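Local coordinates for SAM dependent methyltransferase (Aquifex aeolicus, PDB 3DH0), which binds S-adenosylmethionine and probably acts as a methyltransferase, its substrate being unspecified, at residues L102-V107 with L129-K134. Residues are numbered along the deposited sequence; the frame is centred on the assembly and turned at random.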
loop_
_atom_site.group_PDB
_atom_site.type_symbol
_atom_site.label_atom_id
_atom_site.label_comp_id
_atom_site.label_asym_id
_atom_site.label_seq_id
_atom_site.Cartn_x
_atom_site.Cartn_y
_atom_site.Cartn_z
ATOM N N LEU A 102 12.786 5.822 7.114
ATOM C CA LEU A 102 12.072 6.688 8.036
ATOM C C LEU A 102 12.435 6.424 9.491
ATOM O O LEU A 102 12.884 5.332 9.838
ATOM C CB LEU A 102 10.569 6.476 7.860
ATOM C CG LEU A 102 9.713 7.420 7.013
ATOM C CD1 LEU A 102 10.412 7.882 5.772
ATOM C CD2 LEU A 102 8.453 6.677 6.674
ATOM N N PRO A 103 12.279 7.441 10.360
ATOM C CA PRO A 103 12.596 7.224 11.778
ATOM C C PRO A 103 11.447 6.496 12.480
ATOM O O PRO A 103 10.321 6.498 11.998
ATOM C CB PRO A 103 12.812 8.641 12.317
ATOM C CG PRO A 103 11.996 9.501 11.407
ATOM C CD PRO A 103 12.246 8.882 10.047
ATOM N N ASP A 104 11.733 5.867 13.612
ATOM C CA ASP A 104 10.713 5.143 14.353
ATOM C C ASP A 104 9.475 5.978 14.651
ATOM O O ASP A 104 9.519 7.205 14.686
ATOM C CB ASP A 104 11.268 4.642 15.684
ATOM C CG ASP A 104 12.457 3.729 15.523
ATOM O OD1 ASP A 104 12.578 2.784 16.325
ATOM O OD2 ASP A 104 13.281 3.951 14.620
ATOM N N ASN A 105 8.366 5.280 14.860
ATOM C CA ASN A 105 7.091 5.887 15.220
ATOM C C ASN A 105 6.725 7.155 14.459
ATOM O O ASN A 105 6.398 8.186 15.053
ATOM C CB ASN A 105 7.108 6.147 16.723
ATOM C CG ASN A 105 7.651 4.957 17.500
ATOM O OD1 ASN A 105 7.046 3.885 17.513
ATOM N ND2 ASN A 105 8.808 5.132 18.131
ATOM N N THR A 106 6.748 7.068 13.135
ATOM C CA THR A 106 6.421 8.213 12.306
ATOM C C THR A 106 5.155 8.028 11.460
ATOM O O THR A 106 4.648 8.997 10.891
ATOM C CB THR A 106 7.618 8.577 11.374
ATOM O OG1 THR A 106 8.112 7.393 10.734
ATOM C CG2 THR A 106 8.747 9.217 12.168
ATOM N N VAL A 107 4.630 6.807 11.378
ATOM C CA VAL A 107 3.435 6.598 10.561
ATOM C C VAL A 107 2.199 6.113 11.304
ATOM O O VAL A 107 2.272 5.249 12.172
ATOM C CB VAL A 107 3.705 5.629 9.398
ATOM C CG1 VAL A 107 4.909 6.093 8.615
ATOM C CG2 VAL A 107 3.911 4.234 9.927
ATOM N N LEU A 129 8.442 -2.615 9.233
ATOM C CA LEU A 129 7.221 -1.823 9.205
ATOM C C LEU A 129 6.756 -1.306 10.571
ATOM O O LEU A 129 6.323 -0.163 10.684
ATOM C CB LEU A 129 6.093 -2.627 8.563
ATOM C CG LEU A 129 5.655 -2.250 7.140
ATOM C CD1 LEU A 129 4.532 -3.164 6.741
ATOM C CD2 LEU A 129 5.193 -0.802 7.064
ATOM N N LYS A 130 6.826 -2.156 11.597
ATOM C CA LYS A 130 6.407 -1.779 12.948
ATOM C C LYS A 130 7.275 -0.647 13.480
ATOM O O LYS A 130 6.806 0.242 14.187
ATOM C CB LYS A 130 6.540 -2.948 13.919
ATOM C CG LYS A 130 5.921 -4.262 13.509
ATOM C CD LYS A 130 5.585 -5.045 14.777
ATOM C CE LYS A 130 5.534 -6.555 14.573
ATOM N NZ LYS A 130 6.871 -7.186 14.618
ATOM N N ARG A 131 8.555 -0.701 13.141
ATOM C CA ARG A 131 9.493 0.308 13.589
ATOM C C ARG A 131 9.039 1.699 13.176
ATOM O O ARG A 131 8.884 2.582 14.027
ATOM C CB ARG A 131 10.894 0.024 13.028
ATOM C CG ARG A 131 11.952 0.964 13.568
ATOM C CD ARG A 131 13.319 0.683 12.991
ATOM N NE ARG A 131 13.429 1.108 11.602
ATOM C CZ ARG A 131 13.242 2.355 11.187
ATOM N NH1 ARG A 131 12.930 3.308 12.054
ATOM N NH2 ARG A 131 13.367 2.654 9.905
ATOM N N VAL A 132 8.811 1.894 11.879
ATOM C CA VAL A 132 8.391 3.201 11.391
ATOM C C VAL A 132 6.967 3.509 11.824
ATOM O O VAL A 132 6.539 4.664 11.836
ATOM C CB VAL A 132 8.492 3.297 9.843
ATOM C CG1 VAL A 132 9.901 2.972 9.392
ATOM C CG2 VAL A 132 7.486 2.365 9.185
ATOM N N ALA A 133 6.244 2.462 12.192
ATOM C CA ALA A 133 4.860 2.594 12.626
ATOM C C ALA A 133 4.759 3.058 14.074
ATOM O O ALA A 133 5.492 2.574 14.929
ATOM C CB ALA A 133 4.152 1.260 12.469
ATOM N N LYS A 134 3.840 3.984 14.344
ATOM C CA LYS A 134 3.630 4.489 15.699
ATOM C C LYS A 134 3.027 3.394 16.579
ATOM O O LYS A 134 2.507 2.400 16.085
ATOM C CB LYS A 134 2.704 5.706 15.685
ATOM C CG LYS A 134 3.247 6.852 14.874
ATOM C CD LYS A 134 2.539 8.167 15.123
ATOM C CE LYS A 134 3.242 9.258 14.334
ATOM N NZ LYS A 134 2.639 10.605 14.461
#
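R131 reaches from the last turn of helix 122-132 to the loop 102-106, whose chain turns there into strand 107-113 of the Rossmann-like methyltransferase sheet. Its guanidinium meets L102 O end-on: R131 NH2 donates to L102 O at 2.7 Å and R131 NH1 at 3.0 Å, with the oxygen lying in the guanidinium plane. R131 NH1 also forms a salt bridge to D104 OD2 at 2.7 Å, the nitrogen sitting above the carboxylate plane and the two flat groups being turned 45° apart, while the aliphatic CG of R131 packs against the same carboxylate. With CG anti to its backbone N (chi1 -174°) and a bend at chi3, the arginine chain curls back to the loop; NH2 has a second charged partner in E128.

The last two helix carbonyls, R131 O and V132 O, turn to the loop and the start of the strand. R131 O takes the N-H of N105 at 2.9 Å, and V132 O accepts twice, from T106 N at 2.7 Å and from V107 N. T106 adds a bond within the loop, its OG1 donating to P103 O in the carbonyl plane.

A133 leaves the helical conformation and starts the short strand 133-134, pairing in parallel with V107, so K134 N returns a nearly straight bond to V107 O (3.0 Å, 173° at the hydrogen). Apolar contacts lie alongside: V132 CG1 meets L102 CB, and its side chain also touches I100. The pairing thus joins the helix's C-terminal end to the start of a central strand, away from the S-adenosylmethionine site. The K134 chain, extended beyond CG, runs past the N105 carbonyl, with K134 CE 3.4 Å from N105 O, while V107 CG2 meets A133 CB at 3.9 Å.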